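Local coordinates for lipolytic enzyme, G-D-S-L family (PDB 7BR2), which metabolizes the drug diltiazem in the gut and belongs to the SGNH (GDSL) family of serine esterases, at residues F16-N27 against I75-T86. Numbering follows the deposited sequence.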
ATOM      1  N   PHE A  16      -8.441  -3.262  -9.827  1.00 34.37           N
ATOM      2  CA  PHE A  16      -9.666  -3.598  -9.114  1.00 34.40           C
ATOM      3  C   PHE A  16     -10.828  -2.774  -9.679  1.00 35.12           C
ATOM      4  O   PHE A  16     -10.642  -1.652 -10.166  1.00 33.81           O
ATOM      5  CB  PHE A  16      -9.494  -3.332  -7.608  1.00 34.62           C
ATOM      6  CG  PHE A  16      -8.286  -4.017  -6.989  1.00 28.65           C
ATOM      7  CD1 PHE A  16      -7.967  -5.319  -7.318  1.00 31.69           C
ATOM      8  CD2 PHE A  16      -7.472  -3.345  -6.078  1.00 30.11           C
ATOM      9  CE1 PHE A  16      -6.859  -5.952  -6.748  1.00 33.68           C
ATOM     10  CE2 PHE A  16      -6.358  -3.975  -5.501  1.00 27.10           C
ATOM     11  CZ  PHE A  16      -6.053  -5.280  -5.844  1.00 24.50           C
ATOM     12  N   LYS A  17     -12.036  -3.336  -9.619  1.00 33.93           N
ATOM     13  CA  LYS A  17     -13.239  -2.662 -10.115  1.00 34.01           C
ATOM     14  C   LYS A  17     -14.299  -2.642  -9.010  1.00 35.94           C
ATOM     15  O   LYS A  17     -14.114  -3.230  -7.943  1.00 33.02           O
ATOM     16  CB  LYS A  17     -13.793  -3.321 -11.387  1.00 35.29           C
ATOM     17  CG  LYS A  17     -14.410  -4.690 -11.156  1.00 42.31           C
ATOM     18  CD  LYS A  17     -14.930  -5.304 -12.472  1.00 49.01           C
ATOM     19  CE  LYS A  17     -15.525  -6.716 -12.276  1.00 53.92           C
ATOM     20  NZ  LYS A  17     -16.779  -6.735 -11.448  1.00 54.11           N
ATOM     21  N   GLU A  18     -15.415  -1.950  -9.268  1.00 33.52           N
ATOM     22  CA  GLU A  18     -16.429  -1.735  -8.236  1.00 29.41           C
ATOM     23  C   GLU A  18     -16.854  -3.049  -7.597  1.00 35.64           C
ATOM     24  O   GLU A  18     -17.096  -4.036  -8.286  1.00 33.66           O
ATOM     25  CB  GLU A  18     -17.646  -1.015  -8.814  1.00 29.37           C
ATOM     26  CG  GLU A  18     -18.756  -0.740  -7.783  1.00 36.98           C
ATOM     27  CD  GLU A  18     -19.875  -1.790  -7.747  1.00 41.97           C
ATOM     28  OE1 GLU A  18     -20.442  -2.040  -6.655  1.00 47.02           O
ATOM     29  OE2 GLU A  18     -20.176  -2.387  -8.799  1.00 46.41           O
ATOM     30  N   GLY A  19     -16.897  -3.067  -6.265  1.00 31.87           N
ATOM     31  CA  GLY A  19     -17.350  -4.239  -5.549  1.00 31.07           C
ATOM     32  C   GLY A  19     -16.302  -5.297  -5.269  1.00 31.48           C
ATOM     33  O   GLY A  19     -16.635  -6.325  -4.666  1.00 32.01           O
ATOM     34  N   ASP A  20     -15.059  -5.094  -5.697  1.00 29.91           N
ATOM     35  CA  ASP A  20     -14.007  -6.074  -5.462  1.00 28.80           C
ATOM     36  C   ASP A  20     -13.711  -6.201  -3.967  1.00 29.34           C
ATOM     37  O   ASP A  20     -13.935  -5.280  -3.177  1.00 24.61           O
ATOM     38  CB  ASP A  20     -12.737  -5.679  -6.224  1.00 29.27           C
ATOM     39  CG  ASP A  20     -12.583  -6.419  -7.553  1.00 35.93           C
ATOM     40  OD1 ASP A  20     -13.133  -7.535  -7.697  1.00 34.34           O
ATOM     41  OD2 ASP A  20     -11.943  -5.854  -8.474  1.00 30.07           O
ATOM     42  N   ARG A  21     -13.263  -7.384  -3.584  1.00 26.83           N
ATOM     43  CA  ARG A  21     -12.763  -7.676  -2.247  1.00 27.98           C
ATOM     44  C   ARG A  21     -11.348  -8.219  -2.438  1.00 27.23           C
ATOM     45  O   ARG A  21     -11.168  -9.394  -2.774  1.00 31.96           O
ATOM     46  CB  ARG A  21     -13.683  -8.661  -1.532  1.00 29.51           C
ATOM     47  CG  ARG A  21     -15.130  -8.165  -1.411  1.00 24.85           C
ATOM     48  CD  ARG A  21     -16.086  -9.273  -0.975  1.00 29.40           C
ATOM     49  NE  ARG A  21     -15.802  -9.771   0.378  1.00 26.22           N
ATOM     50  CZ  ARG A  21     -16.098  -9.121   1.505  1.00 29.43           C
ATOM     51  NH1 ARG A  21     -16.674  -7.917   1.473  1.00 26.63           N
ATOM     52  NH2 ARG A  21     -15.804  -9.672   2.674  1.00 23.29           N
ATOM     53  N   ALA A  22     -10.355  -7.352  -2.298  1.00 26.13           N
ATOM     54  CA  ALA A  22      -8.960  -7.686  -2.562  1.00 30.33           C
ATOM     55  C   ALA A  22      -8.270  -8.029  -1.248  1.00 26.60           C
ATOM     56  O   ALA A  22      -8.055  -7.148  -0.410  1.00 28.30           O
ATOM     57  CB  ALA A  22      -8.261  -6.520  -3.256  1.00 24.41           C
ATOM     58  N   VAL A  23      -7.902  -9.301  -1.070  1.00 28.91           N
ATOM     59  CA  VAL A  23      -7.240  -9.767   0.145  1.00 24.90           C
ATOM     60  C   VAL A  23      -5.761  -9.951  -0.151  1.00 29.42           C
ATOM     61  O   VAL A  23      -5.396 -10.648  -1.109  1.00 28.15           O
ATOM     62  CB  VAL A  23      -7.855 -11.079   0.653  1.00 26.02           C
ATOM     63  CG1 VAL A  23      -7.127 -11.544   1.913  1.00 22.86           C
ATOM     64  CG2 VAL A  23      -9.363 -10.924   0.907  1.00 27.38           C
ATOM     65  N   PHE A  24      -4.904  -9.341   0.685  1.00 27.60           N
ATOM     66  CA  PHE A  24      -3.447  -9.441   0.560  1.00 29.41           C
ATOM     67  C   PHE A  24      -2.925 -10.421   1.603  1.00 31.30           C
ATOM     68  O   PHE A  24      -2.747 -10.061   2.768  1.00 28.48           O
ATOM     69  CB  PHE A  24      -2.796  -8.073   0.740  1.00 26.17           C
ATOM     70  CG  PHE A  24      -3.001  -7.150  -0.417  1.00 28.96           C
ATOM     71  CD1 PHE A  24      -4.137  -6.359  -0.496  1.00 29.99           C
ATOM     72  CD2 PHE A  24      -2.056  -7.067  -1.431  1.00 26.55           C
ATOM     73  CE1 PHE A  24      -4.339  -5.492  -1.577  1.00 31.61           C
ATOM     74  CE2 PHE A  24      -2.237  -6.210  -2.499  1.00 31.02           C
ATOM     75  CZ  PHE A  24      -3.387  -5.421  -2.578  1.00 29.41           C
ATOM     76  N   LEU A  25      -2.659 -11.652   1.177  1.00 25.64           N
ATOM     77  CA  LEU A  25      -2.180 -12.681   2.085  1.00 28.10           C
ATOM     78  C   LEU A  25      -0.661 -12.589   2.238  1.00 31.86           C
ATOM     79  O   LEU A  25       0.073 -12.573   1.237  1.00 33.05           O
ATOM     80  CB  LEU A  25      -2.595 -14.057   1.562  1.00 25.77           C
ATOM     81  CG  LEU A  25      -1.880 -15.299   2.100  1.00 31.52           C
ATOM     82  CD1 LEU A  25      -2.056 -15.417   3.597  1.00 29.38           C
ATOM     83  CD2 LEU A  25      -2.445 -16.515   1.408  1.00 30.58           C
ATOM     84  N   GLY A  26      -0.178 -12.538   3.477  1.00 29.12           N
ATOM     85  CA  GLY A  26       1.260 -12.378   3.614  1.00 33.14           C
ATOM     86  C   GLY A  26       1.762 -12.645   5.014  1.00 32.93           C
ATOM     87  O   GLY A  26       1.065 -13.224   5.851  1.00 35.76           O
ATOM     88  N   ASN A  27       3.007 -12.215   5.255  1.00 30.92           N
ATOM     89  CA  ASN A  27       3.613 -12.393   6.569  1.00 29.28           C
ATOM     90  C   ASN A  27       3.672 -11.077   7.334  1.00 29.98           C
ATOM     91  O   ASN A  27       2.742 -10.260   7.236  1.00 31.06           O
ATOM     92  CB  ASN A  27       5.014 -13.016   6.450  1.00 32.02           C
ATOM     93  CG  ASN A  27       5.943 -12.249   5.510  1.00 38.17           C
ATOM     94  OD1 ASN A  27       5.766 -11.045   5.271  1.00 32.99           O
ATOM     95  ND2 ASN A  27       6.959 -12.948   4.995  1.00 27.66           N
ATOM     96  N   ILE A  75      -8.691 -16.481   5.250  1.00 23.32           N
ATOM     97  CA  ILE A  75      -8.532 -15.918   3.913  1.00 27.22           C
ATOM     98  C   ILE A  75      -9.793 -16.144   3.072  1.00 26.09           C
ATOM     99  O   ILE A  75     -10.444 -15.193   2.641  1.00 25.82           O
ATOM    100  CB  ILE A  75      -7.278 -16.496   3.217  1.00 27.42           C
ATOM    101  CG1 ILE A  75      -6.030 -16.153   4.033  1.00 28.35           C
ATOM    102  CG2 ILE A  75      -7.149 -15.953   1.822  1.00 25.13           C
ATOM    103  CD1 ILE A  75      -5.796 -14.674   4.221  1.00 26.01           C
ATOM    104  N   PHE A  76     -10.121 -17.405   2.785  1.00 24.34           N
ATOM    105  CA  PHE A  76     -11.335 -17.711   2.030  1.00 29.95           C
ATOM    106  C   PHE A  76     -12.585 -17.261   2.781  1.00 30.85           C
ATOM    107  O   PHE A  76     -13.635 -17.039   2.170  1.00 26.86           O
ATOM    108  CB  PHE A  76     -11.402 -19.214   1.734  1.00 29.28           C
ATOM    109  CG  PHE A  76     -10.255 -19.723   0.890  1.00 27.85           C
ATOM    110  CD1 PHE A  76      -9.460 -18.835   0.165  1.00 24.62           C
ATOM    111  CD2 PHE A  76      -9.964 -21.078   0.836  1.00 25.65           C
ATOM    112  CE1 PHE A  76      -8.411 -19.297  -0.599  1.00 27.62           C
ATOM    113  CE2 PHE A  76      -8.908 -21.545   0.071  1.00 29.07           C
ATOM    114  CZ  PHE A  76      -8.134 -20.650  -0.653  1.00 27.28           C
ATOM    115  N   SER A  77     -12.498 -17.185   4.113  1.00 31.83           N
ATOM    116  CA  SER A  77     -13.605 -16.717   4.924  1.00 26.79           C
ATOM    117  C   SER A  77     -13.974 -15.289   4.593  1.00 24.25           C
ATOM    118  O   SER A  77     -15.095 -14.869   4.877  1.00 22.43           O
ATOM    119  CB  SER A  77     -13.241 -16.815   6.409  1.00 27.43           C
ATOM    120  OG  SER A  77     -12.063 -16.064   6.688  1.00 24.82           O
ATOM    121  N   LYS A  78     -13.030 -14.516   4.069  1.00 27.19           N
ATOM    122  CA  LYS A  78     -13.286 -13.143   3.666  1.00 25.19           C
ATOM    123  C   LYS A  78     -13.872 -13.052   2.262  1.00 27.55           C
ATOM    124  O   LYS A  78     -14.146 -11.942   1.784  1.00 23.45           O
ATOM    125  CB  LYS A  78     -11.993 -12.323   3.769  1.00 27.23           C
ATOM    126  CG  LYS A  78     -11.519 -12.057   5.201  1.00 23.62           C
ATOM    127  CD  LYS A  78     -10.075 -11.553   5.249  1.00 20.50           C
ATOM    128  CE  LYS A  78      -9.669 -11.139   6.670  1.00 26.75           C
ATOM    129  NZ  LYS A  78      -9.835 -12.220   7.704  1.00 22.21           N
ATOM    130  N   ASN A  79     -14.054 -14.186   1.591  1.00 27.99           N
ATOM    131  CA  ASN A  79     -14.598 -14.242   0.251  1.00 30.78           C
ATOM    132  C   ASN A  79     -13.909 -13.265  -0.698  1.00 28.27           C
ATOM    133  O   ASN A  79     -14.516 -12.310  -1.186  1.00 27.47           O
ATOM    134  CB  ASN A  79     -16.115 -13.968   0.270  1.00 29.81           C
ATOM    135  CG  ASN A  79     -16.906 -15.111   0.913  1.00 32.60           C
ATOM    136  OD1 ASN A  79     -16.455 -16.267   0.998  1.00 29.85           O
ATOM    137  ND2 ASN A  79     -18.104 -14.778   1.376  1.00 33.67           N
ATOM    138  N   PRO A  80     -12.605 -13.438  -0.930  1.00 28.59           N
ATOM    139  CA  PRO A  80     -11.923 -12.557  -1.879  1.00 28.54           C
ATOM    140  C   PRO A  80     -12.462 -12.762  -3.287  1.00 30.52           C
ATOM    141  O   PRO A  80     -12.798 -13.885  -3.688  1.00 25.30           O
ATOM    142  CB  PRO A  80     -10.459 -12.996  -1.776  1.00 29.00           C
ATOM    143  CG  PRO A  80     -10.527 -14.427  -1.379  1.00 21.14           C
ATOM    144  CD  PRO A  80     -11.709 -14.499  -0.432  1.00 30.90           C
ATOM    145  N   THR A  81     -12.591 -11.646  -4.013  1.00 27.74           N
ATOM    146  CA  THR A  81     -12.721 -11.664  -5.464  1.00 26.12           C
ATOM    147  C   THR A  81     -11.358 -11.608  -6.140  1.00 29.41           C
ATOM    148  O   THR A  81     -11.190 -12.143  -7.244  1.00 32.47           O
ATOM    149  CB  THR A  81     -13.601 -10.497  -5.954  1.00 26.76           C
ATOM    150  OG1 THR A  81     -12.981  -9.243  -5.644  1.00 27.98           O
ATOM    151  CG2 THR A  81     -15.004 -10.542  -5.345  1.00 28.89           C
ATOM    152  N   VAL A  82     -10.382 -10.992  -5.479  1.00 31.63           N
ATOM    153  CA  VAL A  82      -8.993 -10.953  -5.919  1.00 33.10           C
ATOM    154  C   VAL A  82      -8.114 -11.268  -4.715  1.00 29.69           C
ATOM    155  O   VAL A  82      -8.212 -10.594  -3.687  1.00 28.30           O
ATOM    156  CB  VAL A  82      -8.611  -9.582  -6.519  1.00 31.28           C
ATOM    157  CG1 VAL A  82      -7.253  -9.667  -7.183  1.00 30.14           C
ATOM    158  CG2 VAL A  82      -9.657  -9.124  -7.533  1.00 31.49           C
ATOM    159  N   LEU A  83      -7.227 -12.250  -4.862  1.00 30.44           N
ATOM    160  CA  LEU A  83      -6.364 -12.718  -3.777  1.00 32.54           C
ATOM    161  C   LEU A  83      -4.910 -12.552  -4.200  1.00 33.28           C
ATOM    162  O   LEU A  83      -4.483 -13.129  -5.204  1.00 31.92           O
ATOM    163  CB  LEU A  83      -6.654 -14.183  -3.428  1.00 25.59           C
ATOM    164  CG  LEU A  83      -5.758 -14.871  -2.382  1.00 29.50           C
ATOM    165  CD1 LEU A  83      -5.876 -14.203  -1.037  1.00 27.79           C
ATOM    166  CD2 LEU A  83      -6.075 -16.348  -2.260  1.00 26.43           C
ATOM    167  N   MET A  84      -4.171 -11.720  -3.471  1.00 30.15           N
ATOM    168  CA  MET A  84      -2.738 -11.573  -3.665  1.00 30.82           C
ATOM    169  C   MET A  84      -2.000 -12.444  -2.654  1.00 32.23           C
ATOM    170  O   MET A  84      -2.378 -12.498  -1.483  1.00 29.52           O
ATOM    171  CB  MET A  84      -2.324 -10.106  -3.529  1.00 32.01           C
ATOM    172  CG  MET A  84      -2.528  -9.274  -4.798  1.00 29.72           C
ATOM    173  SD  MET A  84      -4.238  -9.165  -5.406  1.00 32.19           S
ATOM    174  CE  MET A  84      -5.068  -8.341  -4.044  1.00 28.31           C
ATOM    175  N   VAL A  85      -0.962 -13.146  -3.115  1.00 30.99           N
ATOM    176  CA  VAL A  85      -0.241 -14.133  -2.314  1.00 28.55           C
ATOM    177  C   VAL A  85       1.247 -13.792  -2.339  1.00 32.79           C
ATOM    178  O   VAL A  85       1.854 -13.735  -3.414  1.00 39.97           O
ATOM    179  CB  VAL A  85      -0.486 -15.567  -2.820  1.00 31.52           C
ATOM    180  CG1 VAL A  85       0.240 -16.589  -1.961  1.00 28.45           C
ATOM    181  CG2 VAL A  85      -1.986 -15.877  -2.889  1.00 25.62           C
ATOM    182  N   THR A  86       1.822 -13.519  -1.167  1.00 37.47           N
ATOM    183  CA  THR A  86       3.241 -13.210  -1.024  1.00 30.80           C
ATOM    184  C   THR A  86       3.805 -13.928   0.196  1.00 41.70           C
ATOM    185  O   THR A  86       3.137 -14.030   1.232  1.00 36.81           O
ATOM    186  CB  THR A  86       3.488 -11.702  -0.904  1.00 35.76           C
ATOM    187  OG1 THR A  86       4.901 -11.453  -0.936  1.00 37.25           O
ATOM    188  CG2 THR A  86       2.894 -11.135   0.395  1.00 30.69           C
TER
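Val23 and Leu25, on one face of strand 21-26, and Met84, on the other face of strand 82-85, bury more surface in this contact than any other residues. Val23 meets the other segment with both branches: CG2 lies 3.6 Å from Pro80 CB, while CG1, anti to the backbone N (chi1 179°), reaches the CD1 methyl of Ile75. The same methyl receives Leu25 CD1 at 3.9 Å, so Ile75 packs against the Val23 and Leu25 face of the sheet, and Leu83 CD1 fills in beside both residues. On the opposite face Met84 bends at chi2 and chi3, which brings its CE over one face of the Phe24 ring, a CH-pi contact 3.8 Å from the centroid. That methyl also touches Ala22 CB and Phe16 CZ, and the sulfur adds a Met-aromatic contact at the edge of the Phe16 ring. Between the faces, Val23 N and O bond to Val82 O and Met84 N, and Leu25 N and O continue the pattern with Met84 O and Thr86 N. Where the strands begin, Thr81 OG1 donates to Asp20 OD1 (2.7 Å) and accepts from Arg21 N (2.8 Å, nearly straight at 167°). Arg21 grips Lys78 O side-on with NE and NH2 (2.9 Å from NH2), the oxygen lying close to the guanidinium plane. A leucine here has no guanidinium to offer Lys78 O, and the turn before strand 82-85 would probably be less firmly tied to the start of strand 21-26. Strand 82-85 is the middle strand of the five-stranded parallel sheet and 21-26 its neighbour, as in the flavodoxin-like SGNH hydrolase fold; strand 21-26 ends at Gly26, and Asn27 follows as N-cap, its OD1 accepting from Ile29 N, just before Ser28, the probable nucleophile.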